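Local coordinates for protein polyketide biosynthesis 3-hydroxy-3-methylglutaryl-ACP synthase PksG (Bacillus subtilis, PDB 4YXT) that catalyses the aldol condensation of an acetyl group on an acyl carrier protein with a carrier-bound beta-ketothioester intermediate during synthesis of the antibiotic bacillaene, at residues P51-I63 / I85-L99. The protein carries 1 engineered substitution. Sequence-based numbering, arbitrary orientation.
Sequences PVTFGVNAAKPII and IDFGKSLSTYIHEYL
Pro51, in the first turn of helix 51-63, meets Ile85 and Leu91 with different parts of its ring: CD lies 3.9 Å from Ile85 CD1, and CB lies 3.7 Å from Leu91 CD1. Val52 follows with both methyls engaged. Its CG1, anti to the backbone N (chi1 179°), presses on Ile95 CD1 at 3.3 Å, tighter than usual carbon packing, while CG2 reaches Leu91 CD2 at 3.6 Å and also touches Tyr94 CB. With CG1 beside its backbone N (chi1 -58°) and the chain turned again at chi2, Ile95 carries CD1 toward helix 51-63, where the same methyl lies 3.6 Å from Val56 CG2. The Val56 and Leu99 side chains run past each other in opposite directions, with CG1 of the valine against CD2 of the leucine. One turn on, Ala59 CB packs against Leu99 CD1 at 4.0 Å, so the two branches of this leucine are shared between Ala59 and Val56. Ile63 closes the row loosely, its CG2 4.4 Å from Leu99 O. The side-chain contacts are between apolar groups; the helices run in the same general direction, crossing at -44° with their axes approaching to 9.3 Å, and the two segments bury 535 Å² between them. The loop at Asp86 to Lys89 reaches the second subunit. The hydroxyls of Tyr94 and Tyr98, directed away from helix 51-63, are hydrogen-bonded to the backbone N of Arg414 and Tyr416 on strand 413-419, which also packs on Val52. Ala59 and Ile95 both rest on Ile141 of strand 137-145, making the pair part of the helical covering of the thiolase-fold sheet.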
loop_
_atom_site.group_PDB
_atom_site.type_symbol
_atom_site.label_atom_id
_atom_site.label_comp_id
_atom_site.label_asym_id
_atom_site.label_seq_id
_atom_site.Cartn_x
_atom_site.Cartn_y
_atom_site.Cartn_z
ATOM N N PRO A 51 -12.952 -6.808 6.821
ATOM C CA PRO A 51 -11.693 -7.378 6.257
ATOM C C PRO A 51 -10.659 -7.925 7.221
ATOM O O PRO A 51 -9.784 -8.705 6.802
ATOM C CB PRO A 51 -11.111 -6.201 5.492
ATOM C CG PRO A 51 -12.323 -5.391 5.138
ATOM C CD PRO A 51 -13.259 -5.480 6.283
ATOM N N VAL A 52 -10.647 -7.446 8.449
ATOM C CA VAL A 52 -9.794 -8.045 9.495
ATOM C C VAL A 52 -10.247 -9.483 9.817
ATOM O O VAL A 52 -9.464 -10.432 9.774
ATOM C CB VAL A 52 -9.839 -7.212 10.786
ATOM C CG1 VAL A 52 -8.967 -7.872 11.840
ATOM C CG2 VAL A 52 -9.398 -5.764 10.475
ATOM N N THR A 53 -11.536 -9.646 10.061
ATOM C CA THR A 53 -12.048 -10.959 10.373
ATOM C C THR A 53 -11.759 -11.880 9.224
ATOM O O THR A 53 -11.311 -13.008 9.446
ATOM C CB THR A 53 -13.560 -10.960 10.709
ATOM O OG1 THR A 53 -14.333 -10.642 9.546
ATOM C CG2 THR A 53 -13.863 -9.939 11.832
ATOM N N PHE A 54 -11.989 -11.382 8.002
ATOM C CA PHE A 54 -11.834 -12.211 6.807
ATOM C C PHE A 54 -10.380 -12.585 6.667
ATOM O O PHE A 54 -10.120 -13.738 6.390
ATOM C CB PHE A 54 -12.310 -11.523 5.516
ATOM C CG PHE A 54 -13.692 -11.893 5.098
ATOM C CD1 PHE A 54 -14.772 -11.474 5.818
ATOM C CD2 PHE A 54 -13.904 -12.668 3.957
ATOM C CE1 PHE A 54 -16.073 -11.826 5.431
ATOM C CE2 PHE A 54 -15.184 -13.029 3.551
ATOM C CZ PHE A 54 -16.274 -12.610 4.294
ATOM N N GLY A 55 -9.457 -11.624 6.896
ATOM C CA GLY A 55 -8.009 -11.885 6.814
ATOM C C GLY A 55 -7.461 -12.816 7.919
ATOM O O GLY A 55 -6.633 -13.711 7.653
ATOM N N VAL A 56 -7.878 -12.585 9.156
ATOM C CA VAL A 56 -7.467 -13.445 10.307
ATOM C C VAL A 56 -7.934 -14.838 10.097
ATOM O O VAL A 56 -7.138 -15.780 10.150
ATOM C CB VAL A 56 -7.946 -12.877 11.625
ATOM C CG1 VAL A 56 -7.781 -13.836 12.815
ATOM C CG2 VAL A 56 -7.178 -11.576 11.886
ATOM N N ASN A 57 -9.181 -14.971 9.696
ATOM C CA ASN A 57 -9.711 -16.325 9.402
ATOM C C ASN A 57 -8.990 -17.034 8.264
ATOM O O ASN A 57 -8.813 -18.234 8.332
ATOM C CB ASN A 57 -11.207 -16.264 9.182
ATOM C CG ASN A 57 -11.920 -15.769 10.406
ATOM O OD1 ASN A 57 -11.484 -16.025 11.512
ATOM N ND2 ASN A 57 -12.986 -15.054 10.228
ATOM N N ALA A 58 -8.532 -16.315 7.241
ATOM C CA ALA A 58 -7.709 -16.980 6.231
ATOM C C ALA A 58 -6.340 -17.367 6.760
ATOM O O ALA A 58 -5.831 -18.423 6.417
ATOM C CB ALA A 58 -7.598 -16.134 4.953
ATOM N N ALA A 59 -5.700 -16.536 7.574
ATOM C CA ALA A 59 -4.289 -16.801 7.931
ATOM C C ALA A 59 -4.113 -17.727 9.127
ATOM O O ALA A 59 -3.080 -18.426 9.292
ATOM C CB ALA A 59 -3.578 -15.497 8.205
ATOM N N LYS A 60 -5.108 -17.715 9.974
ATOM C CA LYS A 60 -5.074 -18.456 11.236
ATOM C C LYS A 60 -4.640 -19.917 11.028
ATOM O O LYS A 60 -3.692 -20.404 11.714
ATOM C CB LYS A 60 -6.422 -18.265 11.952
ATOM C CG LYS A 60 -6.712 -19.137 13.195
ATOM C CD LYS A 60 -6.266 -18.477 14.488
ATOM C CE LYS A 60 -7.066 -18.973 15.680
ATOM N NZ LYS A 60 -7.301 -20.452 15.633
ATOM N N PRO A 61 -5.254 -20.617 10.048
ATOM C CA PRO A 61 -4.842 -21.988 9.862
ATOM C C PRO A 61 -3.391 -22.158 9.410
ATOM O O PRO A 61 -2.755 -23.168 9.719
ATOM C CB PRO A 61 -5.847 -22.513 8.827
ATOM C CG PRO A 61 -7.100 -21.722 9.115
ATOM C CD PRO A 61 -6.545 -20.354 9.384
ATOM N N ILE A 62 -2.858 -21.167 8.717
ATOM C CA ILE A 62 -1.468 -21.190 8.379
ATOM C C ILE A 62 -0.666 -21.018 9.637
ATOM O O ILE A 62 0.201 -21.819 9.936
ATOM C CB ILE A 62 -1.082 -20.088 7.400
ATOM C CG1 ILE A 62 -1.831 -20.265 6.079
ATOM C CG2 ILE A 62 0.427 -20.162 7.175
ATOM C CD1 ILE A 62 -1.477 -19.200 5.050
ATOM N N ILE A 63 -1.007 -20.014 10.414
ATOM C CA ILE A 63 -0.203 -19.717 11.567
ATOM C C ILE A 63 -0.284 -20.886 12.579
ATOM O O ILE A 63 0.733 -21.282 13.172
ATOM C CB ILE A 63 -0.580 -18.347 12.153
ATOM C CG1 ILE A 63 -0.253 -17.204 11.161
ATOM C CG2 ILE A 63 0.159 -18.109 13.436
ATOM C CD1 ILE A 63 1.117 -17.295 10.508
ATOM N N ILE A 85 -10.323 0.329 6.113
ATOM C CA ILE A 85 -11.074 0.639 7.332
ATOM C C ILE A 85 -10.803 2.075 7.773
ATOM O O ILE A 85 -11.464 2.599 8.639
ATOM C CB ILE A 85 -10.621 -0.411 8.400
ATOM C CG1 ILE A 85 -11.826 -1.180 8.874
ATOM C CG2 ILE A 85 -9.639 0.131 9.433
ATOM C CD1 ILE A 85 -12.512 -1.874 7.694
ATOM N N ASP A 86 -9.753 2.668 7.217
ATOM C CA ASP A 86 -9.242 3.920 7.704
ATOM C C ASP A 86 -8.447 4.536 6.603
ATOM O O ASP A 86 -7.804 3.824 5.856
ATOM C CB ASP A 86 -8.331 3.664 8.887
ATOM C CG ASP A 86 -8.159 4.864 9.749
ATOM O OD1 ASP A 86 -9.136 5.155 10.496
ATOM O OD2 ASP A 86 -7.065 5.538 9.699
ATOM N N PHE A 87 -8.425 5.848 6.513
ATOM C CA PHE A 87 -7.510 6.489 5.563
ATOM C C PHE A 87 -6.021 6.270 5.861
ATOM O O PHE A 87 -5.225 6.276 4.913
ATOM C CB PHE A 87 -7.863 7.968 5.358
ATOM C CG PHE A 87 -9.016 8.135 4.418
ATOM C CD1 PHE A 87 -10.312 7.824 4.838
ATOM C CD2 PHE A 87 -8.803 8.459 3.099
ATOM C CE1 PHE A 87 -11.370 7.894 3.949
ATOM C CE2 PHE A 87 -9.862 8.535 2.205
ATOM C CZ PHE A 87 -11.149 8.276 2.635
ATOM N N GLY A 88 -5.673 6.066 7.137
ATOM C CA GLY A 88 -4.286 5.938 7.581
ATOM C C GLY A 88 -3.955 4.621 8.264
ATOM O O GLY A 88 -3.013 3.934 7.900
ATOM N N LYS A 89 -4.747 4.262 9.258
ATOM C CA LYS A 89 -4.565 3.011 9.981
ATOM C C LYS A 89 -4.863 1.784 9.098
ATOM O O LYS A 89 -5.989 1.558 8.646
ATOM C CB LYS A 89 -5.446 3.004 11.216
ATOM C CG LYS A 89 -5.101 1.949 12.248
ATOM C CD LYS A 89 -6.141 2.029 13.360
ATOM C CE LYS A 89 -6.020 0.914 14.384
ATOM N NZ LYS A 89 -4.758 1.017 15.153
ATOM N N SER A 90 -3.842 0.978 8.852
ATOM C CA SER A 90 -4.044 -0.178 8.035
ATOM C C SER A 90 -4.665 -1.398 8.736
ATOM O O SER A 90 -4.538 -1.627 9.938
ATOM C CB SER A 90 -2.713 -0.637 7.385
ATOM O OG SER A 90 -1.936 -1.284 8.324
ATOM N N LEU A 91 -5.308 -2.207 7.925
ATOM C CA LEU A 91 -5.834 -3.465 8.386
ATOM C C LEU A 91 -4.772 -4.294 9.077
ATOM O O LEU A 91 -5.116 -5.137 9.949
ATOM C CB LEU A 91 -6.404 -4.239 7.197
ATOM C CG LEU A 91 -7.604 -3.619 6.537
ATOM C CD1 LEU A 91 -7.973 -4.276 5.193
ATOM C CD2 LEU A 91 -8.762 -3.730 7.549
ATOM N N SER A 92 -3.516 -4.160 8.624
ATOM C CA SER A 92 -2.434 -4.990 9.136
ATOM C C SER A 92 -2.147 -4.832 10.649
ATOM O O SER A 92 -1.559 -5.729 11.268
ATOM C CB SER A 92 -1.125 -4.753 8.363
ATOM O OG SER A 92 -1.248 -5.169 7.003
ATOM N N THR A 93 -2.522 -3.696 11.233
ATOM C CA THR A 93 -2.383 -3.481 12.663
ATOM C C THR A 93 -3.260 -4.474 13.497
ATOM O O THR A 93 -2.769 -5.185 14.398
ATOM C CB THR A 93 -2.687 -2.019 13.019
ATOM O OG1 THR A 93 -4.062 -1.708 12.736
ATOM C CG2 THR A 93 -1.749 -1.011 12.255
ATOM N N TYR A 94 -4.548 -4.539 13.170
ATOM C CA TYR A 94 -5.481 -5.495 13.777
ATOM C C TYR A 94 -5.144 -6.949 13.456
ATOM O O TYR A 94 -5.182 -7.794 14.344
ATOM C CB TYR A 94 -6.898 -5.211 13.275
ATOM C CG TYR A 94 -7.512 -3.943 13.837
ATOM C CD1 TYR A 94 -7.696 -3.812 15.207
ATOM C CD2 TYR A 94 -7.872 -2.887 13.026
ATOM C CE1 TYR A 94 -8.250 -2.698 15.744
ATOM C CE2 TYR A 94 -8.444 -1.749 13.554
ATOM C CZ TYR A 94 -8.642 -1.667 14.924
ATOM O OH TYR A 94 -9.227 -0.561 15.529
ATOM N N ILE A 95 -4.815 -7.254 12.190
ATOM C CA ILE A 95 -4.466 -8.619 11.825
ATOM C C ILE A 95 -3.273 -9.097 12.647
ATOM O O ILE A 95 -3.270 -10.183 13.163
ATOM C CB ILE A 95 -4.066 -8.795 10.358
ATOM C CG1 ILE A 95 -5.145 -8.343 9.386
ATOM C CG2 ILE A 95 -3.716 -10.221 10.072
ATOM C CD1 ILE A 95 -6.488 -8.725 9.821
ATOM N N HIS A 96 -2.260 -8.261 12.751
ATOM C CA HIS A 96 -1.083 -8.571 13.541
ATOM C C HIS A 96 -1.395 -8.905 15.029
ATOM O O HIS A 96 -0.888 -9.878 15.587
ATOM C CB HIS A 96 -0.136 -7.377 13.444
ATOM C CG HIS A 96 1.049 -7.474 14.320
ATOM N ND1 HIS A 96 2.251 -7.986 13.883
ATOM C CD2 HIS A 96 1.235 -7.117 15.607
ATOM C CE1 HIS A 96 3.128 -7.948 14.865
ATOM N NE2 HIS A 96 2.544 -7.405 15.912
ATOM N N GLU A 97 -2.222 -8.087 15.656
ATOM C CA GLU A 97 -2.600 -8.282 17.051
ATOM C C GLU A 97 -3.306 -9.626 17.257
ATOM O O GLU A 97 -2.973 -10.402 18.139
ATOM C CB GLU A 97 -3.522 -7.107 17.478
ATOM C CG GLU A 97 -4.150 -7.196 18.877
ATOM C CD GLU A 97 -3.152 -6.988 20.019
ATOM O OE1 GLU A 97 -1.931 -7.064 19.778
ATOM O OE2 GLU A 97 -3.587 -6.748 21.173
ATOM N N TYR A 98 -4.321 -9.912 16.469
ATOM C CA TYR A 98 -5.123 -11.103 16.741
ATOM C C TYR A 98 -4.475 -12.377 16.214
ATOM O O TYR A 98 -4.901 -13.477 16.568
ATOM C CB TYR A 98 -6.536 -10.921 16.195
ATOM C CG TYR A 98 -7.362 -9.959 17.005
ATOM C CD1 TYR A 98 -7.323 -8.605 16.744
ATOM C CD2 TYR A 98 -8.184 -10.416 18.038
ATOM C CE1 TYR A 98 -8.053 -7.697 17.501
ATOM C CE2 TYR A 98 -8.936 -9.520 18.798
ATOM C CZ TYR A 98 -8.860 -8.162 18.521
ATOM O OH TYR A 98 -9.598 -7.279 19.240
ATOM N N LEU A 99 -3.501 -12.249 15.316
ATOM C CA LEU A 99 -2.630 -13.386 14.985
ATOM C C LEU A 99 -1.482 -13.595 15.987
ATOM O O LEU A 99 -0.843 -14.649 15.956
ATOM C CB LEU A 99 -2.038 -13.260 13.612
ATOM C CG LEU A 99 -3.042 -13.328 12.463
ATOM C CD1 LEU A 99 -2.339 -13.129 11.148
ATOM C CD2 LEU A 99 -3.813 -14.645 12.435
#